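Local coordinates for protein paraflagellar rod component (Trypanosoma cruzi, PDB 6XYB) that is of unknown function but is specific to kinetoplastids, is probably a component of the paraflagellar rod and binds magnesium ions, at residues C[10-15]-C[108-113]; C[16-21]-C[63-68]; C[31-36]-C[86-91]; C[82-87]-C[113-118]. One frame throughout, in Å; residues are numbered along the deposited sequence.

Interaction 1. Residues C[10-15]-C[108-113]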
loop_
_atom_site.group_PDB
_atom_site.type_symbol
_atom_site.label_atom_id
_atom_site.label_comp_id
_atom_site.label_asym_id
_atom_site.label_seq_id
_atom_site.Cartn_x
_atom_site.Cartn_y
_atom_site.Cartn_z
ATOM N N SER C 10 8.311 10.043 1.630
ATOM C CA SER C 10 8.274 9.170 2.799
ATOM C C SER C 10 8.000 10.037 4.018
ATOM O O SER C 10 8.560 11.136 4.098
ATOM C CB SER C 10 9.571 8.403 2.938
ATOM O OG SER C 10 9.496 7.413 3.937
ATOM N N ALA C 11 7.246 9.503 4.953
ATOM C CA ALA C 11 6.950 10.248 6.185
ATOM C C ALA C 11 7.122 9.272 7.354
ATOM O O ALA C 11 6.445 8.225 7.357
ATOM C CB ALA C 11 5.563 10.785 6.139
ATOM N N THR C 12 7.919 9.691 8.337
ATOM C CA THR C 12 8.142 8.949 9.561
ATOM C C THR C 12 7.627 9.805 10.702
ATOM O O THR C 12 7.855 10.993 10.707
ATOM C CB THR C 12 9.620 8.551 9.697
ATOM O OG1 THR C 12 9.965 7.679 8.598
ATOM C CG2 THR C 12 9.846 7.798 10.995
ATOM N N PHE C 13 6.964 9.158 11.624
ATOM C CA PHE C 13 6.450 9.755 12.861
ATOM C C PHE C 13 6.832 8.853 14.042
ATOM O O PHE C 13 6.857 7.650 13.885
ATOM C CB PHE C 13 4.942 9.796 12.818
ATOM C CG PHE C 13 4.385 10.471 11.631
ATOM C CD1 PHE C 13 4.106 11.812 11.595
ATOM C CD2 PHE C 13 4.112 9.737 10.501
ATOM C CE1 PHE C 13 3.645 12.439 10.448
ATOM C CE2 PHE C 13 3.609 10.344 9.360
ATOM C CZ PHE C 13 3.383 11.695 9.320
ATOM N N ASN C 14 7.130 9.387 15.245
ATOM C CA ASN C 14 7.358 10.771 15.597
ATOM C C ASN C 14 8.798 10.944 16.051
ATOM O O ASN C 14 9.411 9.996 16.545
ATOM C CB ASN C 14 6.375 11.184 16.696
ATOM C CG ASN C 14 5.011 11.495 16.119
ATOM O OD1 ASN C 14 4.872 12.400 15.313
ATOM N ND2 ASN C 14 3.995 10.738 16.495
ATOM N N PRO C 15 9.370 12.168 15.953
ATOM C CA PRO C 15 8.650 13.327 15.442
ATOM C C PRO C 15 8.511 13.272 13.924
ATOM O O PRO C 15 9.154 12.435 13.266
ATOM C CB PRO C 15 9.523 14.519 15.846
ATOM C CG PRO C 15 10.921 13.927 15.923
ATOM C CD PRO C 15 10.756 12.473 16.312
ATOM N N LYS C 108 8.304 4.038 15.959
ATOM C CA LYS C 108 8.056 4.960 14.832
ATOM C C LYS C 108 7.376 4.229 13.679
ATOM O O LYS C 108 7.616 3.016 13.502
ATOM C CB LYS C 108 9.351 5.596 14.316
ATOM C CG LYS C 108 10.263 6.327 15.307
ATOM C CD LYS C 108 11.400 7.057 14.617
ATOM C CE LYS C 108 12.253 7.854 15.581
ATOM N NZ LYS C 108 11.642 9.165 15.880
ATOM N N ASP C 109 6.550 4.941 12.969
ATOM C CA ASP C 109 5.910 4.356 11.768
ATOM C C ASP C 109 6.347 5.115 10.539
ATOM O O ASP C 109 6.575 6.318 10.646
ATOM C CB ASP C 109 4.392 4.302 11.819
ATOM C CG ASP C 109 3.770 5.652 12.092
ATOM O OD1 ASP C 109 3.784 6.053 13.290
ATOM O OD2 ASP C 109 3.192 6.264 11.147
ATOM N N THR C 110 6.539 4.403 9.436
ATOM C CA THR C 110 7.002 5.018 8.204
ATOM C C THR C 110 6.031 4.671 7.086
ATOM O O THR C 110 5.809 3.462 6.911
ATOM C CB THR C 110 8.430 4.547 7.881
ATOM O OG1 THR C 110 9.283 4.974 8.956
ATOM C CG2 THR C 110 8.916 5.103 6.564
ATOM N N THR C 111 5.673 5.646 6.286
ATOM C CA THR C 111 4.774 5.486 5.178
ATOM C C THR C 111 5.426 6.049 3.927
ATOM O O THR C 111 5.916 7.175 3.952
ATOM C CB THR C 111 3.449 6.146 5.449
ATOM O OG1 THR C 111 2.829 5.618 6.620
ATOM C CG2 THR C 111 2.543 6.134 4.252
ATOM N N LYS C 112 5.359 5.299 2.850
ATOM C CA LYS C 112 5.831 5.711 1.554
ATOM C C LYS C 112 4.653 5.916 0.579
ATOM O O LYS C 112 3.687 5.180 0.592
ATOM C CB LYS C 112 6.870 4.730 1.049
ATOM C CG LYS C 112 8.059 4.773 1.987
ATOM C CD LYS C 112 9.298 4.225 1.484
ATOM C CE LYS C 112 10.191 3.884 2.648
ATOM N NZ LYS C 112 10.932 5.103 3.078
ATOM N N LEU C 113 4.764 6.976 -0.217
ATOM C CA LEU C 113 3.755 7.337 -1.230
ATOM C C LEU C 113 4.553 7.433 -2.538
ATOM O O LEU C 113 5.557 8.224 -2.620
ATOM C CB LEU C 113 3.084 8.656 -0.857
ATOM C CG LEU C 113 2.269 8.730 0.423
ATOM C CD1 LEU C 113 2.015 10.198 0.799
ATOM C CD2 LEU C 113 0.892 8.075 0.291
HETATM O O HOH W 1 3.982 6.919 8.611
HETATM O O HOH W 2 11.316 10.828 13.171
#
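Lys112 NZ donates to Ser10 OG at 2.9 Å, and the same ammonium is salt-bridged to Asp74 and hydrogen-bonded to Ser78 of a second subunit. Ser10 OG stands anti to its backbone N (chi1 -171°), on the face of the sheet that Lys112 shares. One non-hydrogen-bonded pair further along that face, Thr12 OG1 and Thr110 OG1 are hydrogen-bonded at 2.8 Å. Beyond Phe13, Lys108 bends in its last torsion (chi4 -82°), carrying NZ to Asn14 O; the modelled separation is so short that its exact length is doubtful. A water links the same NZ to Pro15 O.

Backbone bonds run both ways in the hydrogen-bonded pairs Ala11-Thr111 and Phe13-Asp109, with Ala11 N 2.9 Å from Thr111 O and Phe13 N 3.0 Å from Asp109 O. The strands are antiparallel, their axes 4.7 Å apart. On the face bearing Ala11, Phe13, Asp109 and Thr111, a second water is held by Ala11 O, Asp109 OD2 and Thr111 OG1, and lies in the plane of the Phe13 ring, at its edge. Asp109 OD2 sits 3.7 Å from Phe13 CD2, carboxylate and ring only 19° apart, while OD1 is salt-bridged to Lys77. Phe13 also packs on Phe81 of helix 74-90. Both faces thus meet other subunits: Lys112 through polar bonds, Asp109 and Thr111 by packing on a third subunit beside the three-bonded water.

Interaction 2. Residues C[16-21]-C[63-68]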
loop_
_atom_site.group_PDB
_atom_site.type_symbol
_atom_site.label_atom_id
_atom_site.label_comp_id
_atom_site.label_asym_id
_atom_site.label_seq_id
_atom_site.Cartn_x
_atom_site.Cartn_y
_atom_site.Cartn_z
ATOM N N PRO C 16 7.617 14.116 13.363
ATOM C CA PRO C 16 7.260 14.057 11.946
ATOM C C PRO C 16 8.410 14.525 11.053
ATOM O O PRO C 16 8.872 15.660 11.120
ATOM C CB PRO C 16 6.025 14.923 11.762
ATOM C CG PRO C 16 5.793 15.621 13.092
ATOM C CD PRO C 16 6.789 15.080 14.103
ATOM N N VAL C 17 8.855 13.613 10.173
ATOM C CA VAL C 17 9.964 13.934 9.214
ATOM C C VAL C 17 9.492 13.495 7.836
ATOM O O VAL C 17 9.151 12.293 7.653
ATOM C CB VAL C 17 11.323 13.283 9.545
ATOM C CG1 VAL C 17 12.328 13.667 8.458
ATOM C CG2 VAL C 17 11.774 13.660 10.969
ATOM N N ILE C 18 9.449 14.439 6.920
ATOM C CA ILE C 18 8.959 14.171 5.557
ATOM C C ILE C 18 10.152 14.323 4.604
ATOM O O ILE C 18 10.851 15.337 4.612
ATOM C CB ILE C 18 7.827 15.126 5.154
ATOM C CG1 ILE C 18 6.636 15.015 6.108
ATOM C CG2 ILE C 18 7.461 14.886 3.682
ATOM C CD1 ILE C 18 5.749 16.206 6.108
ATOM N N THR C 19 10.399 13.314 3.772
ATOM C CA THR C 19 11.457 13.324 2.752
ATOM C C THR C 19 10.827 13.124 1.369
ATOM O O THR C 19 9.895 12.318 1.243
ATOM C CB THR C 19 12.513 12.272 3.058
ATOM O OG1 THR C 19 11.948 11.002 3.335
ATOM C CG2 THR C 19 13.370 12.628 4.239
ATOM N N MET C 20 11.375 13.794 0.371
ATOM C CA MET C 20 10.880 13.722 -1.005
ATOM C C MET C 20 12.041 13.443 -1.928
ATOM O O MET C 20 13.015 14.199 -1.900
ATOM C CB MET C 20 10.194 15.048 -1.362
ATOM C CG MET C 20 9.157 15.456 -0.352
ATOM S SD MET C 20 7.970 16.634 -0.937
ATOM C CE MET C 20 8.952 18.032 -1.186
ATOM N N LEU C 21 11.947 12.361 -2.704
ATOM C CA LEU C 21 12.976 11.935 -3.683
ATOM C C LEU C 21 12.367 11.925 -5.061
ATOM O O LEU C 21 11.268 11.537 -5.230
ATOM C CB LEU C 21 13.451 10.522 -3.372
ATOM C CG LEU C 21 14.326 10.277 -2.165
ATOM C CD1 LEU C 21 13.487 10.323 -0.911
ATOM C CD2 LEU C 21 15.031 8.928 -2.341
ATOM N N TRP C 63 14.748 16.319 -0.571
ATOM C CA TRP C 63 14.273 17.405 0.293
ATOM C C TRP C 63 13.734 16.808 1.586
ATOM O O TRP C 63 13.008 15.800 1.575
ATOM C CB TRP C 63 13.191 18.188 -0.430
ATOM C CG TRP C 63 13.721 18.846 -1.658
ATOM C CD1 TRP C 63 13.727 18.355 -2.940
ATOM C CD2 TRP C 63 14.252 20.180 -1.739
ATOM N NE1 TRP C 63 14.196 19.319 -3.812
ATOM C CE2 TRP C 63 14.522 20.453 -3.107
ATOM C CE3 TRP C 63 14.398 21.246 -0.815
ATOM C CZ2 TRP C 63 15.052 21.685 -3.533
ATOM C CZ3 TRP C 63 14.948 22.447 -1.242
ATOM C CH2 TRP C 63 15.237 22.679 -2.593
ATOM N N ARG C 64 14.082 17.435 2.701
ATOM C CA ARG C 64 13.700 16.984 4.039
ATOM C C ARG C 64 13.074 18.098 4.856
ATOM O O ARG C 64 13.659 19.189 4.958
ATOM C CB ARG C 64 14.920 16.510 4.814
ATOM C CG ARG C 64 14.584 16.020 6.223
ATOM C CD ARG C 64 15.848 15.773 6.990
ATOM N NE ARG C 64 15.625 15.210 8.291
ATOM C CZ ARG C 64 15.322 15.907 9.388
ATOM N NH1 ARG C 64 15.117 17.225 9.362
ATOM N NH2 ARG C 64 15.211 15.265 10.525
ATOM N N MET C 65 11.933 17.816 5.442
ATOM C CA MET C 65 11.272 18.743 6.391
ATOM C C MET C 65 11.003 18.019 7.707
ATOM O O MET C 65 10.371 16.956 7.693
ATOM C CB MET C 65 9.958 19.319 5.831
ATOM C CG MET C 65 9.054 19.997 6.872
ATOM S SD MET C 65 7.372 20.386 6.137
ATOM C CE MET C 65 8.005 21.818 5.346
ATOM N N GLU C 66 11.355 18.633 8.838
ATOM C CA GLU C 66 10.801 18.164 10.118
ATOM C C GLU C 66 9.778 19.183 10.633
ATOM O O GLU C 66 10.143 20.363 10.735
ATOM C CB GLU C 66 11.886 17.898 11.147
ATOM C CG GLU C 66 11.323 17.367 12.462
ATOM C CD GLU C 66 12.384 16.933 13.477
ATOM O OE1 GLU C 66 13.428 16.409 13.045
ATOM O OE2 GLU C 66 12.151 17.090 14.699
ATOM N N LEU C 67 8.576 18.740 11.007
ATOM C CA LEU C 67 7.553 19.634 11.669
ATOM C C LEU C 67 7.934 19.873 13.143
ATOM O O LEU C 67 8.357 18.935 13.847
ATOM C CB LEU C 67 6.135 19.063 11.562
ATOM C CG LEU C 67 5.675 18.510 10.216
ATOM C CD1 LEU C 67 4.294 17.911 10.342
ATOM C CD2 LEU C 67 5.717 19.549 9.126
ATOM N N SER C 68 7.758 21.099 13.637
ATOM C CA SER C 68 8.637 21.667 14.701
ATOM C C SER C 68 8.483 20.998 16.099
ATOM O O SER C 68 8.027 21.680 17.052
ATOM C CB SER C 68 8.534 23.184 14.737
ATOM O OG SER C 68 7.261 23.637 14.298
#
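Val17 lays CG1 over one face of the Arg64 guanidinium, 3.4 Å above its plane and offset toward the rim, with NE its nearest atom. Arg64 reaches that position from the neighbouring strand through a chain extended from CG to NE, its CG anti to the backbone N (chi1 -180°). On the same face of the sheet Arg64 NH2 makes a salt bridge with Glu66 OE1 at 3.3 Å, using the anti lone pair of the carboxylate oxygen, and Val17 CG2 lies 3.8 Å from that OE1. The valine therefore sits against both partners of the ion pair.

Pro16 and Leu67 cross at about a right angle just outside the paired strands, Pro16 CB 3.7 Å from Leu67 CD1. The opposite face is looser: Met20 CE comes within 4.3 Å of Trp63 CB, and Ile18 CD1 within 4.5 Å of Met65 SD. There Met20 packs on Val30 and Leu33 of helix 27-36, and the Trp63 ring meets Phe56 edge-to-face. Reciprocal backbone bonds join Ile18 with Met65 and Met20 with Trp63. Charge on one face and helix-covered apolar groups on the other make this an amphipathic antiparallel pair, part of a six-stranded sheet backed by helices.

Interaction 3. Residues C[31-36]-C[86-91]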
loop_
_atom_site.group_PDB
_atom_site.type_symbol
_atom_site.label_atom_id
_atom_site.label_comp_id
_atom_site.label_asym_id
_atom_site.label_seq_id
_atom_site.Cartn_x
_atom_site.Cartn_y
_atom_site.Cartn_z
ATOM N N LYS C 31 8.015 24.245 -2.571
ATOM C CA LYS C 31 7.536 25.497 -1.921
ATOM C C LYS C 31 6.016 25.436 -1.721
ATOM O O LYS C 31 5.543 25.820 -0.664
ATOM C CB LYS C 31 7.954 26.733 -2.714
ATOM C CG LYS C 31 9.438 27.062 -2.612
ATOM C CD LYS C 31 10.043 27.092 -1.198
ATOM C CE LYS C 31 11.536 27.341 -1.189
ATOM N NZ LYS C 31 11.905 28.332 -2.216
ATOM N N LEU C 32 5.267 24.871 -2.677
ATOM C CA LEU C 32 3.810 24.766 -2.520
ATOM C C LEU C 32 3.529 23.809 -1.352
ATOM O O LEU C 32 2.657 24.075 -0.526
ATOM C CB LEU C 32 3.227 24.237 -3.835
ATOM C CG LEU C 32 1.720 24.046 -3.906
ATOM C CD1 LEU C 32 1.237 24.301 -5.333
ATOM C CD2 LEU C 32 1.292 22.663 -3.448
ATOM N N LEU C 33 4.223 22.688 -1.294
ATOM C CA LEU C 33 4.018 21.748 -0.169
ATOM C C LEU C 33 4.444 22.329 1.181
ATOM O O LEU C 33 3.751 22.056 2.183
ATOM C CB LEU C 33 4.733 20.440 -0.410
ATOM C CG LEU C 33 4.177 19.608 -1.551
ATOM C CD1 LEU C 33 5.028 18.385 -1.697
ATOM C CD2 LEU C 33 2.741 19.242 -1.270
ATOM N N GLU C 34 5.502 23.129 1.203
ATOM C CA GLU C 34 5.975 23.847 2.414
ATOM C C GLU C 34 4.786 24.581 3.027
ATOM O O GLU C 34 4.641 24.533 4.236
ATOM C CB GLU C 34 7.090 24.829 2.065
ATOM C CG GLU C 34 8.355 24.608 2.833
ATOM C CD GLU C 34 9.489 25.339 2.141
ATOM O OE1 GLU C 34 9.302 26.552 1.729
ATOM O OE2 GLU C 34 10.510 24.686 1.966
ATOM N N GLN C 35 3.989 25.271 2.204
ATOM C CA GLN C 35 2.874 26.134 2.656
ATOM C C GLN C 35 1.687 25.268 3.080
ATOM O O GLN C 35 0.993 25.649 4.017
ATOM C CB GLN C 35 2.477 27.101 1.541
ATOM C CG GLN C 35 3.622 27.997 1.076
ATOM C CD GLN C 35 3.416 28.573 -0.307
ATOM O OE1 GLN C 35 2.510 28.180 -1.047
ATOM N NE2 GLN C 35 4.267 29.525 -0.673
ATOM N N ARG C 36 1.436 24.161 2.378
ATOM C CA ARG C 36 0.209 23.326 2.573
ATOM C C ARG C 36 0.322 22.427 3.813
ATOM O O ARG C 36 -0.698 22.207 4.478
ATOM C CB ARG C 36 -0.117 22.483 1.337
ATOM C CG ARG C 36 -0.263 23.305 0.071
ATOM C CD ARG C 36 -1.648 23.814 -0.222
ATOM N NE ARG C 36 -1.744 24.101 -1.644
ATOM C CZ ARG C 36 -2.871 24.392 -2.280
ATOM N NH1 ARG C 36 -4.015 24.424 -1.614
ATOM N NH2 ARG C 36 -2.854 24.646 -3.583
ATOM N N GLU C 86 -2.887 15.786 -2.384
ATOM C CA GLU C 86 -3.683 16.851 -3.031
ATOM C C GLU C 86 -2.739 17.870 -3.681
ATOM O O GLU C 86 -2.905 18.257 -4.853
ATOM C CB GLU C 86 -4.619 17.498 -1.993
ATOM C CG GLU C 86 -5.819 16.637 -1.740
ATOM C CD GLU C 86 -6.954 17.313 -1.037
ATOM O OE1 GLU C 86 -6.689 18.406 -0.468
ATOM O OE2 GLU C 86 -8.099 16.759 -1.128
ATOM N N GLY C 87 -1.710 18.221 -2.968
ATOM C CA GLY C 87 -0.789 19.231 -3.488
ATOM C C GLY C 87 -0.022 18.748 -4.708
ATOM O O GLY C 87 0.125 19.463 -5.709
ATOM N N LEU C 88 0.473 17.516 -4.635
ATOM C CA LEU C 88 1.179 16.910 -5.771
ATOM C C LEU C 88 0.223 16.677 -6.935
ATOM O O LEU C 88 0.710 16.814 -8.097
ATOM C CB LEU C 88 1.896 15.664 -5.301
ATOM C CG LEU C 88 3.105 15.912 -4.419
ATOM C CD1 LEU C 88 3.607 14.583 -3.847
ATOM C CD2 LEU C 88 4.181 16.595 -5.218
ATOM N N GLU C 89 -1.055 16.355 -6.694
ATOM C CA GLU C 89 -1.981 16.073 -7.818
ATOM C C GLU C 89 -2.072 17.376 -8.634
ATOM O O GLU C 89 -1.970 17.305 -9.873
ATOM C CB GLU C 89 -3.320 15.516 -7.330
ATOM C CG GLU C 89 -4.143 14.926 -8.468
ATOM C CD GLU C 89 -5.564 14.459 -8.198
ATOM O OE1 GLU C 89 -6.138 14.703 -7.082
ATOM O OE2 GLU C 89 -6.096 13.808 -9.125
ATOM N N GLY C 90 -2.201 18.529 -7.970
ATOM C CA GLY C 90 -2.326 19.829 -8.666
ATOM C C GLY C 90 -1.081 20.162 -9.473
ATOM O O GLY C 90 -1.203 20.912 -10.466
ATOM N N GLU C 91 0.077 19.627 -9.060
ATOM C CA GLU C 91 1.391 19.818 -9.721
ATOM C C GLU C 91 1.687 18.730 -10.763
ATOM O O GLU C 91 2.800 18.742 -11.241
ATOM C CB GLU C 91 2.465 19.832 -8.627
ATOM C CG GLU C 91 2.374 21.096 -7.792
ATOM C CD GLU C 91 2.899 22.349 -8.505
ATOM O OE1 GLU C 91 4.123 22.424 -8.861
ATOM O OE2 GLU C 91 2.088 23.250 -8.700
#
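Leu32 rests its CD2 methyl on the backbone of Gly87, 4.0 Å from its CA, in an antiparallel helix-helix contact within the helical layer that backs the sheet. The axes of helices 31-36 and 86-90 approach to 9.9 Å, with 150° between their directions. Because Gly87 has no side chain, two leucine methyls settle on the same atom: Leu33 CD2 also reaches its CA, at 4.2 Å. No hydrogen bond joins the two segments, and apolar contact carries most of the pairing.

Leu33 and Leu88 cross at about a right angle, the CD1 methyl of Leu33 meeting CD2 of Leu88. Leu88 goes on to touch Leu7 and Val9 of strand 6-13, so the helix pair is seated on the sheet as well. Four residues on from Gly87, Glu91 and Leu32 slide past each other in opposite directions. Glu91 turns back in its second torsion (chi2 -74°), which sets CD 4.1 Å from Leu32 CD1. Glu91 OE1 is held by a hydrogen bond from Thr29 and a salt bridge with Arg26. Further out, Glu86 and Glu89 each bond to Asn6 of a third subunit. The other carboxylate oxygen of Glu91, OE2, lies 3.6 Å from Leu32 CD1.

Interaction 4. Residues C[82-87]-C[113-118]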
loop_
_atom_site.group_PDB
_atom_site.type_symbol
_atom_site.label_atom_id
_atom_site.label_comp_id
_atom_site.label_asym_id
_atom_site.label_seq_id
_atom_site.Cartn_x
_atom_site.Cartn_y
_atom_site.Cartn_z
ATOM N N LEU C 82 -3.006 13.303 3.121
ATOM C CA LEU C 82 -3.965 13.905 2.163
ATOM C C LEU C 82 -3.433 15.207 1.552
ATOM O O LEU C 82 -3.604 15.462 0.340
ATOM C CB LEU C 82 -5.324 14.177 2.829
ATOM C CG LEU C 82 -6.433 13.216 2.464
ATOM C CD1 LEU C 82 -7.780 13.788 2.882
ATOM C CD2 LEU C 82 -6.427 12.818 0.997
ATOM N N THR C 83 -2.840 16.068 2.373
ATOM C CA THR C 83 -2.400 17.394 1.855
ATOM C C THR C 83 -1.229 17.181 0.870
ATOM O O THR C 83 -1.192 17.863 -0.133
ATOM C CB THR C 83 -2.106 18.445 2.943
ATOM O OG1 THR C 83 -0.902 18.139 3.657
ATOM C CG2 THR C 83 -3.234 18.637 3.937
ATOM N N ILE C 84 -0.335 16.224 1.141
ATOM C CA ILE C 84 0.760 15.890 0.185
ATOM C C ILE C 84 0.131 15.407 -1.124
ATOM O O ILE C 84 0.570 15.823 -2.197
ATOM C CB ILE C 84 1.758 14.876 0.776
ATOM C CG1 ILE C 84 2.492 15.454 1.999
ATOM C CG2 ILE C 84 2.662 14.299 -0.331
ATOM C CD1 ILE C 84 3.218 14.397 2.788
ATOM N N ILE C 85 -0.803 14.469 -1.017
ATOM C CA ILE C 85 -1.380 13.878 -2.270
ATOM C C ILE C 85 -2.077 14.997 -3.056
ATOM O O ILE C 85 -1.939 15.074 -4.264
ATOM C CB ILE C 85 -2.344 12.736 -1.951
ATOM C CG1 ILE C 85 -1.567 11.570 -1.315
ATOM C CG2 ILE C 85 -3.181 12.337 -3.168
ATOM C CD1 ILE C 85 -2.407 10.643 -0.489
ATOM N N GLU C 86 -2.887 15.786 -2.384
ATOM C CA GLU C 86 -3.683 16.851 -3.031
ATOM C C GLU C 86 -2.739 17.870 -3.681
ATOM O O GLU C 86 -2.905 18.257 -4.853
ATOM C CB GLU C 86 -4.619 17.498 -1.993
ATOM C CG GLU C 86 -5.819 16.637 -1.740
ATOM C CD GLU C 86 -6.954 17.313 -1.037
ATOM O OE1 GLU C 86 -6.689 18.406 -0.468
ATOM O OE2 GLU C 86 -8.099 16.759 -1.128
ATOM N N GLY C 87 -1.710 18.221 -2.968
ATOM C CA GLY C 87 -0.789 19.231 -3.488
ATOM C C GLY C 87 -0.022 18.748 -4.708
ATOM O O GLY C 87 0.125 19.463 -5.709
ATOM N N LEU C 113 4.764 6.976 -0.217
ATOM C CA LEU C 113 3.755 7.337 -1.230
ATOM C C LEU C 113 4.553 7.433 -2.538
ATOM O O LEU C 113 5.557 8.224 -2.620
ATOM C CB LEU C 113 3.084 8.656 -0.857
ATOM C CG LEU C 113 2.269 8.730 0.423
ATOM C CD1 LEU C 113 2.015 10.198 0.799
ATOM C CD2 LEU C 113 0.892 8.075 0.291
ATOM N N PHE C 114 4.086 6.767 -3.576
ATOM C CA PHE C 114 4.802 6.778 -4.862
ATOM C C PHE C 114 3.900 7.408 -5.937
ATOM O O PHE C 114 2.705 7.109 -6.001
ATOM C CB PHE C 114 5.101 5.334 -5.298
ATOM C CG PHE C 114 6.037 4.613 -4.391
ATOM C CD1 PHE C 114 7.382 4.880 -4.429
ATOM C CD2 PHE C 114 5.537 3.738 -3.454
ATOM C CE1 PHE C 114 8.271 4.225 -3.590
ATOM C CE2 PHE C 114 6.432 3.037 -2.630
ATOM C CZ PHE C 114 7.776 3.317 -2.680
ATOM N N PHE C 115 4.495 8.321 -6.704
ATOM C CA PHE C 115 3.755 9.153 -7.675
ATOM C C PHE C 115 4.369 9.058 -9.072
ATOM O O PHE C 115 5.597 8.846 -9.203
ATOM C CB PHE C 115 3.815 10.621 -7.296
ATOM C CG PHE C 115 3.177 10.917 -5.965
ATOM C CD1 PHE C 115 3.910 10.804 -4.798
ATOM C CD2 PHE C 115 1.852 11.391 -5.843
ATOM C CE1 PHE C 115 3.333 11.012 -3.557
ATOM C CE2 PHE C 115 1.284 11.647 -4.584
ATOM C CZ PHE C 115 2.040 11.435 -3.441
ATOM N N ALA C 116 3.513 9.150 -10.086
ATOM C CA ALA C 116 3.970 9.181 -11.494
ATOM C C ALA C 116 3.367 10.391 -12.195
ATOM O O ALA C 116 2.338 10.972 -11.746
ATOM C CB ALA C 116 3.578 7.875 -12.181
ATOM N N ARG C 117 4.002 10.830 -13.290
ATOM C CA ARG C 117 3.413 11.938 -14.081
ATOM C C ARG C 117 2.194 11.428 -14.846
ATOM O O ARG C 117 2.135 10.216 -15.103
ATOM C CB ARG C 117 4.409 12.548 -15.080
ATOM C CG ARG C 117 5.598 13.266 -14.493
ATOM C CD ARG C 117 5.257 14.473 -13.666
ATOM N NE ARG C 117 4.786 15.648 -14.413
ATOM C CZ ARG C 117 4.396 16.781 -13.844
ATOM N NH1 ARG C 117 4.460 16.901 -12.543
ATOM N NH2 ARG C 117 3.946 17.796 -14.566
ATOM N N ARG C 118 1.248 12.302 -15.198
ATOM C CA ARG C 118 -0.133 11.941 -15.629
ATOM C C ARG C 118 -0.146 11.263 -17.007
ATOM O O ARG C 118 -1.095 10.477 -17.291
ATOM C CB ARG C 118 -1.011 13.194 -15.648
#
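Phe115 points the CE2-CZ side of its ring at Ile85, with CE2 4.2 Å from Ile85 CA and CZ 4.2 Å from Ile85 CG1. The CA lies near the ring plane, at its edge, and the two side chains cross at about a right angle. Phe115 CG stands anti to its carbonyl carbon (chi1 -62°), on a side chain that leaves the strand toward the helix. This is the fuller part of the contact, because Ile84 CG2 also approaches Phe115 CZ, at 4.3 Å and obliquely to the ring, and reaches Leu113 CD1 as well. The other methyl of Leu113, CD2, meets Ile85 CD1 at 4.3 Å. Leu113 and Phe115, two residues apart on one strand, together face consecutive isoleucines of one helical turn.

The arrangement is a helix laid on one face of an antiparallel sheet: helix 82-87 runs almost parallel to strand 113-117, at 7°, with their axes 10.7 Å apart. Leu7 and Val9 of strand 6-13 touch the Phe115 ring too, and Leu113 packs on Ser98 of strand 93-103, a magnesium-binding residue, although no ion is bound to it in this chain.

Away from these four residues the segments part. Leu82, on the far side of the helix, packs on Asn6 of a third subunit. Arg117 has its NH1 on Glu91 O and its guanidinium in a cation-pi contact with Trp93. Arg118, exposed and modelled only as far as CB, ends the modelled chain.

Interactions 1 and 2 are neighbours in one sheet, centres 9 Å apart, joined by a probable hydrogen bond of Ser10 N with Thr19 O at 2.8 Å. Interaction 2 meets the helical layer of interaction 3 where Met20 SD packs 3.5 Å from Leu33 CD1. Helix 74-90 is common to interactions 3 and 4; Leu88 CD1 lies 3.5 Å from Phe115 CZ between them. Strand 108-117 carries interaction 4 back to interaction 1 through Leu113. The magnesium-binding residues Ser98 and Ser100, which hold no ion in this chain, lie nearest interactions 1 and 4: the side chain of Thr111 is about 3 Å from that of Ser100 and about 8 Å from a bound magnesium ion.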